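Local coordinates for protein TssK (Serratia sp. FS14, PDB 5Y0E) that probably forms part of the type VI secretion baseplate, as a structural protein assembled into a three-chain unit, at residues Asp49-Gln52 and Thr53-Arg56; Glu173-Gly176 and Asp177-Arg181; Glu272-Ser275 and Phe276-Gln279. All coordinates share one frame; numbering follows the deposited sequence.

Contact 1 of 3, residues Asp49-Gln52 and Thr53-Arg56; sequences DLDQ and TLLR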
loop_
_atom_site.group_PDB
_atom_site.type_symbol
_atom_site.label_atom_id
_atom_site.label_comp_id
_atom_site.label_asym_id
_atom_site.label_seq_id
_atom_site.Cartn_x
_atom_site.Cartn_y
_atom_site.Cartn_z
ATOM N N ASP A 49 11.546 -7.784 -23.230
ATOM C CA ASP A 49 12.066 -6.903 -24.263
ATOM C C ASP A 49 11.737 -7.482 -25.625
ATOM O O ASP A 49 12.382 -8.429 -26.082
ATOM C CB ASP A 49 13.564 -6.692 -24.125
ATOM C CG ASP A 49 14.078 -5.639 -25.092
ATOM O OD1 ASP A 49 13.263 -4.878 -25.653
ATOM O OD2 ASP A 49 15.302 -5.565 -25.297
ATOM N N LEU A 50 10.759 -6.890 -26.283
ATOM C CA LEU A 50 10.392 -7.320 -27.615
ATOM C C LEU A 50 11.306 -6.666 -28.644
ATOM O O LEU A 50 11.648 -5.488 -28.534
ATOM C CB LEU A 50 8.937 -6.965 -27.872
ATOM C CG LEU A 50 8.237 -7.729 -28.963
ATOM C CD1 LEU A 50 6.816 -7.918 -28.542
ATOM C CD2 LEU A 50 8.325 -6.934 -30.242
ATOM N N ASP A 51 11.720 -7.435 -29.639
ATOM C CA ASP A 51 12.568 -6.872 -30.677
ATOM C C ASP A 51 11.703 -6.155 -31.698
ATOM O O ASP A 51 10.939 -6.781 -32.438
ATOM C CB ASP A 51 13.415 -7.933 -31.356
ATOM C CG ASP A 51 14.379 -7.327 -32.345
ATOM O OD1 ASP A 51 15.011 -6.298 -32.015
ATOM O OD2 ASP A 51 14.487 -7.856 -33.457
ATOM N N GLN A 52 11.836 -4.840 -31.743
ATOM C CA GLN A 52 11.019 -4.043 -32.639
ATOM C C GLN A 52 11.483 -4.183 -34.079
ATOM O O GLN A 52 10.662 -4.206 -35.002
ATOM C CB GLN A 52 11.071 -2.588 -32.198
ATOM C CG GLN A 52 10.440 -2.368 -30.860
ATOM C CD GLN A 52 8.936 -2.349 -30.961
ATOM O OE1 GLN A 52 8.376 -1.921 -31.974
ATOM N NE2 GLN A 52 8.266 -2.824 -29.913
ATOM N N THR A 53 12.799 -4.274 -34.277
ATOM C CA THR A 53 13.351 -4.393 -35.619
ATOM C C THR A 53 12.754 -5.581 -36.359
ATOM O O THR A 53 12.417 -5.477 -37.537
ATOM C CB THR A 53 14.868 -4.516 -35.541
ATOM O OG1 THR A 53 15.213 -5.862 -35.212
ATOM C CG2 THR A 53 15.415 -3.614 -34.458
ATOM N N LEU A 54 12.598 -6.713 -35.688
ATOM C CA LEU A 54 12.008 -7.857 -36.365
ATOM C C LEU A 54 10.505 -7.748 -36.518
ATOM O O LEU A 54 9.915 -8.557 -37.237
ATOM C CB LEU A 54 12.333 -9.149 -35.627
ATOM C CG LEU A 54 13.293 -10.088 -36.356
ATOM C CD1 LEU A 54 14.682 -9.516 -36.382
ATOM C CD2 LEU A 54 13.299 -11.442 -35.694
ATOM N N LEU A 55 9.865 -6.794 -35.851
ATOM C CA LEU A 55 8.440 -6.617 -36.065
ATOM C C LEU A 55 8.149 -6.354 -37.519
ATOM O O LEU A 55 7.065 -6.674 -38.010
ATOM C CB LEU A 55 7.918 -5.464 -35.233
ATOM C CG LEU A 55 7.598 -5.889 -33.825
ATOM C CD1 LEU A 55 7.155 -4.688 -33.069
ATOM C CD2 LEU A 55 6.517 -6.925 -33.877
ATOM N N ARG A 56 9.116 -5.800 -38.224
ATOM C CA ARG A 56 8.928 -5.381 -39.595
ATOM C C ARG A 56 8.971 -6.529 -40.571
ATOM O O ARG A 56 8.938 -6.292 -41.776
ATOM C CB ARG A 56 9.990 -4.363 -39.951
ATOM C CG ARG A 56 10.292 -3.481 -38.772
ATOM C CD ARG A 56 11.065 -2.262 -39.162
ATOM N NE ARG A 56 12.394 -2.590 -39.645
ATOM C CZ ARG A 56 13.469 -1.844 -39.405
ATOM N NH1 ARG A 56 13.356 -0.741 -38.676
ATOM N NH2 ARG A 56 14.657 -2.200 -39.882
#
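Asp51 reaches forward to Thr53 and Leu54 through one carboxylate oxygen, OD2, which accepts two hydrogen bonds. The Thr53 hydroxyl donates the first, with OG1 2.8 Å from Asp51 OD2, arriving on the syn side and somewhat tilted from the carboxylate plane. The second comes from the backbone: Leu54 N lies 3.1 Å from Asp51 OD2 and well above that plane. Both donors reach the oxygen from the same face of the carboxylate. The torsions explain the reach, because CG of Asp51 is turned opposite its own backbone N (chi1 -175°) and the carboxylate swings forward over the next residues. Leu54 also lays its CB 3.3 Å from Asp51 OD2, an apolar neighbour beside the gripped oxygen.

A backbone bond from Leu55 N to Gln52 O, 2.8 Å long, closes a type I beta turn over Gln52-Leu55, as the helical backbone angles of Thr53 and Leu54 show. Gln52 and Leu55 run side by side in the same direction, which brings Gln52 OE1 to 3.2 Å from the methyl Leu55 CD1. From another direction Leu50 crosses Leu55 at about a right angle, its CD2 3.8 Å from Leu55 CD1.

The turn follows edge strand 44-50 of a three-stranded antiparallel sheet and leads on to strand 59-60. Asp51 pairs through its backbone with Ala61, while the buried Leu55 packs against Ile60 and, together with Leu50, against Leu182 of strand 180-182.

Contact 2 of 3, residues Glu173-Gly176 and Asp177-Arg181; sequences EKRG and DNSLR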
loop_
_atom_site.group_PDB
_atom_site.type_symbol
_atom_site.label_atom_id
_atom_site.label_comp_id
_atom_site.label_asym_id
_atom_site.label_seq_id
_atom_site.Cartn_x
_atom_site.Cartn_y
_atom_site.Cartn_z
ATOM N N GLU A 173 -2.805 -5.942 -36.773
ATOM C CA GLU A 173 -2.805 -5.794 -38.214
ATOM C C GLU A 173 -1.429 -6.169 -38.742
ATOM O O GLU A 173 -0.409 -5.843 -38.127
ATOM C CB GLU A 173 -3.180 -4.358 -38.601
ATOM C CG GLU A 173 -2.635 -3.886 -39.932
ATOM C CD GLU A 173 -3.078 -2.478 -40.276
ATOM O OE1 GLU A 173 -4.300 -2.228 -40.349
ATOM O OE2 GLU A 173 -2.205 -1.616 -40.470
ATOM N N LYS A 174 -1.410 -6.881 -39.864
ATOM C CA LYS A 174 -0.183 -7.149 -40.598
ATOM C C LYS A 174 -0.219 -6.283 -41.841
ATOM O O LYS A 174 -0.964 -6.569 -42.778
ATOM C CB LYS A 174 -0.057 -8.622 -40.953
ATOM C CG LYS A 174 1.266 -8.985 -41.590
ATOM C CD LYS A 174 1.250 -10.433 -42.019
ATOM C CE LYS A 174 2.531 -10.823 -42.716
ATOM N NZ LYS A 174 2.509 -12.258 -43.113
ATOM N N ARG A 175 0.582 -5.228 -41.845
ATOM C CA ARG A 175 0.532 -4.247 -42.907
ATOM C C ARG A 175 0.918 -4.867 -44.242
ATOM O O ARG A 175 1.338 -6.020 -44.333
ATOM C CB ARG A 175 1.454 -3.077 -42.589
ATOM C CG ARG A 175 1.074 -2.358 -41.328
ATOM C CD ARG A 175 1.790 -1.039 -41.221
ATOM N NE ARG A 175 1.339 -0.288 -40.054
ATOM C CZ ARG A 175 1.986 -0.266 -38.895
ATOM N NH1 ARG A 175 3.114 -0.948 -38.764
ATOM N NH2 ARG A 175 1.512 0.439 -37.873
ATOM N N GLY A 176 0.760 -4.069 -45.295
ATOM C CA GLY A 176 1.076 -4.558 -46.621
ATOM C C GLY A 176 2.524 -4.974 -46.757
ATOM O O GLY A 176 2.832 -5.964 -47.419
ATOM N N ASP A 177 3.429 -4.229 -46.131
ATOM C CA ASP A 177 4.850 -4.528 -46.176
ATOM C C ASP A 177 5.256 -5.615 -45.204
ATOM O O ASP A 177 6.429 -5.658 -44.823
ATOM C CB ASP A 177 5.665 -3.267 -45.896
ATOM C CG ASP A 177 5.252 -2.581 -44.613
ATOM O OD1 ASP A 177 4.781 -3.266 -43.688
ATOM O OD2 ASP A 177 5.391 -1.344 -44.519
ATOM N N ASN A 178 4.323 -6.461 -44.768
ATOM C CA ASN A 178 4.551 -7.574 -43.854
ATOM C C ASN A 178 4.956 -7.145 -42.443
ATOM O O ASN A 178 5.115 -8.006 -41.582
ATOM C CB ASN A 178 5.593 -8.558 -44.401
ATOM C CG ASN A 178 5.001 -9.528 -45.376
ATOM O OD1 ASN A 178 3.835 -9.414 -45.747
ATOM N ND2 ASN A 178 5.798 -10.491 -45.810
ATOM N N SER A 179 5.119 -5.856 -42.170
ATOM C CA SER A 179 5.341 -5.426 -40.804
ATOM C C SER A 179 4.070 -5.598 -39.987
ATOM O O SER A 179 2.962 -5.664 -40.520
ATOM C CB SER A 179 5.779 -3.973 -40.759
ATOM O OG SER A 179 4.650 -3.131 -40.770
ATOM N N LEU A 180 4.244 -5.663 -38.676
ATOM C CA LEU A 180 3.140 -5.882 -37.756
ATOM C C LEU A 180 2.930 -4.667 -36.878
ATOM O O LEU A 180 3.891 -4.037 -36.441
ATOM C CB LEU A 180 3.390 -7.091 -36.878
ATOM C CG LEU A 180 3.753 -8.413 -37.557
ATOM C CD1 LEU A 180 4.467 -9.282 -36.567
ATOM C CD2 LEU A 180 2.535 -9.107 -38.083
ATOM N N ARG A 181 1.668 -4.328 -36.650
ATOM C CA ARG A 181 1.288 -3.337 -35.660
ATOM C C ARG A 181 0.702 -4.065 -34.462
ATOM O O ARG A 181 -0.167 -4.929 -34.617
ATOM C CB ARG A 181 0.279 -2.333 -36.214
ATOM C CG ARG A 181 -0.097 -1.235 -35.234
ATOM C CD ARG A 181 -0.994 -0.196 -35.888
ATOM N NE ARG A 181 -2.123 -0.825 -36.559
ATOM C CZ ARG A 181 -3.339 -0.923 -36.040
ATOM N NH1 ARG A 181 -3.596 -0.414 -34.842
ATOM N NH2 ARG A 181 -4.303 -1.529 -36.725
#
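Extended from CG to NE (chi3 175°), Arg175 carries its guanidinium to the aliphatic part of Arg181, NH2 lying 3.3 Å from Arg181 CD, while a bend in Arg181 (chi3 51°) turns its own guanidinium toward Glu173. They belong to an antiparallel beta hairpin whose strands, 163-174 and 180-182, are joined by a type I turn with a G1 beta bulge. The evidence is the bond pair Asn178 N to Arg175 O (3.0 Å) and Arg175 N to Ser179 O (2.8 Å), with Asn178 holding the positive phi. Beyond the turn, Arg181 N donates to Glu173 O at a nearly straight 173°.

On the side of Glu173 and Arg181, two arginines share one acid. Both ion pairs are long, Glu173 OE1 being 3.7 Å from Arg181 NH2, and that of Arg175 is an attraction of charges alone, so they are probably weak. Arg181 CB lies over one face of the Arg175 guanidinium, the two side chains crossing at about a right angle. On the other side, Lys174 crosses Leu180 at a slant, its CG 3.7 Å from Leu180 CD2, and sends NZ to Asp91.

Asp177 makes an Asx turn, OD1 accepting from Ser179 N; Ser179 OG also donates to Asp177 OD1, at 2.9 Å.

Contact 3 of 3, residues Glu272-Ser275 and Phe276-Gln279; sequences ELAS and FSAQ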
loop_
_atom_site.group_PDB
_atom_site.type_symbol
_atom_site.label_atom_id
_atom_site.label_comp_id
_atom_site.label_asym_id
_atom_site.label_seq_id
_atom_site.Cartn_x
_atom_site.Cartn_y
_atom_site.Cartn_z
ATOM N N GLU A 272 -13.507 4.978 -2.091
ATOM C CA GLU A 272 -13.720 6.096 -1.179
ATOM C C GLU A 272 -14.007 7.388 -1.945
ATOM O O GLU A 272 -14.720 8.254 -1.454
ATOM C CB GLU A 272 -12.518 6.272 -0.245
ATOM C CG GLU A 272 -12.741 7.232 0.917
ATOM C CD GLU A 272 -11.556 7.326 1.892
ATOM O OE1 GLU A 272 -11.404 8.374 2.528
ATOM O OE2 GLU A 272 -10.784 6.358 2.049
ATOM N N LEU A 273 -13.464 7.525 -3.141
ATOM C CA LEU A 273 -13.716 8.712 -3.943
ATOM C C LEU A 273 -15.182 8.808 -4.380
ATOM O O LEU A 273 -15.732 9.904 -4.451
ATOM C CB LEU A 273 -12.759 8.691 -5.128
ATOM C CG LEU A 273 -12.463 9.928 -5.948
ATOM C CD1 LEU A 273 -12.171 11.042 -5.048
ATOM C CD2 LEU A 273 -11.299 9.650 -6.859
ATOM N N ALA A 274 -15.832 7.674 -4.616
ATOM C CA ALA A 274 -17.262 7.636 -4.886
ATOM C C ALA A 274 -18.073 8.385 -3.849
ATOM O O ALA A 274 -19.159 8.860 -4.158
ATOM C CB ALA A 274 -17.749 6.194 -4.955
ATOM N N SER A 275 -17.563 8.524 -2.634
ATOM C CA SER A 275 -18.234 9.343 -1.645
ATOM C C SER A 275 -18.509 10.734 -2.168
ATOM O O SER A 275 -19.538 11.334 -1.842
ATOM C CB SER A 275 -17.393 9.410 -0.384
ATOM O OG SER A 275 -17.260 8.127 0.191
ATOM N N PHE A 276 -17.625 11.246 -3.000
ATOM C CA PHE A 276 -17.741 12.596 -3.510
ATOM C C PHE A 276 -18.503 12.680 -4.822
ATOM O O PHE A 276 -18.658 13.763 -5.357
ATOM C CB PHE A 276 -16.342 13.186 -3.638
ATOM C CG PHE A 276 -15.605 13.186 -2.346
ATOM C CD1 PHE A 276 -14.832 12.095 -1.966
ATOM C CD2 PHE A 276 -15.727 14.232 -1.463
ATOM C CE1 PHE A 276 -14.204 12.079 -0.768
ATOM C CE2 PHE A 276 -15.066 14.199 -0.252
ATOM C CZ PHE A 276 -14.316 13.134 0.084
ATOM N N SER A 277 -19.002 11.578 -5.330
ATOM C CA SER A 277 -19.736 11.571 -6.573
ATOM C C SER A 277 -21.205 11.837 -6.298
ATOM O O SER A 277 -21.661 11.815 -5.161
ATOM C CB SER A 277 -19.562 10.238 -7.287
ATOM O OG SER A 277 -20.350 9.230 -6.696
ATOM N N ALA A 278 -21.953 12.085 -7.371
ATOM C CA ALA A 278 -23.388 12.269 -7.227
ATOM C C ALA A 278 -24.042 11.054 -6.599
ATOM O O ALA A 278 -24.958 11.193 -5.795
ATOM C CB ALA A 278 -24.006 12.579 -8.578
ATOM N N GLN A 279 -23.559 9.858 -6.919
ATOM C CA GLN A 279 -24.120 8.626 -6.371
ATOM C C GLN A 279 -23.727 8.376 -4.925
ATOM O O GLN A 279 -24.351 7.537 -4.278
ATOM C CB GLN A 279 -23.678 7.417 -7.188
ATOM C CG GLN A 279 -23.847 7.549 -8.668
ATOM C CD GLN A 279 -22.741 8.354 -9.281
ATOM O OE1 GLN A 279 -22.616 9.539 -9.018
ATOM N NE2 GLN A 279 -21.898 7.707 -10.066
#
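Phe276 turns its ring back along the helical chain so that its edge, not a face, meets the carbonyl of Leu273, with CD1 3.4 Å from Leu273 O and the oxygen near the ring plane. As the chain runs from helix 259-273 into the loop that follows, three successive bonds link residues three apart, as in a 3-10 turn: Ser275 N to Glu272 O (3.1 Å), Phe276 N to Leu273 O (2.7 Å) and Ser277 N to Ala274 O (3.0 Å). CG of Phe276 sits opposite its own carbonyl carbon (chi1 -58°), which directs the ring toward Leu273; there CD1 of Leu273 comes 4.2 Å from CD1 of Phe276. Leu273 and Phe276 also pack on helix 229-253, against Leu237 and Val233 respectively.

The second subunit is met by Glu272, Ser275 and Phe276: the Glu272 carboxylate forms a salt bridge with its Arg243, Ser275 OG bonds to its Asn242, and Phe276 packs on its Gln239. Ala274 O receives two donors from Ser277. The backbone N stands well above the carbonyl plane, whereas the hydroxyl lies in it, on a lone pair, with Ser277 OG 2.8 Å from Ala274 O.

Contacts 1 and 2 form one neighbourhood: their centres are about 13 Å apart, and segment 53-56 abuts segment 177-181 of the hairpin. A probable hydrogen bond between Leu55 O and Leu180 N, 3.1 Å, stitches them together, with Arg56 CA packed 3.6 Å from Ser179 CB. The loop after strand 44-50 is thereby anchored to edge strand 180-182 of another sheet. Contact 3 stands apart in the helical region, its centre about 44 Å from that of contact 1 and about 45 Å from that of contact 2. It touches the second subunit, whereas no other chain of the assembly touches contacts 1 and 2.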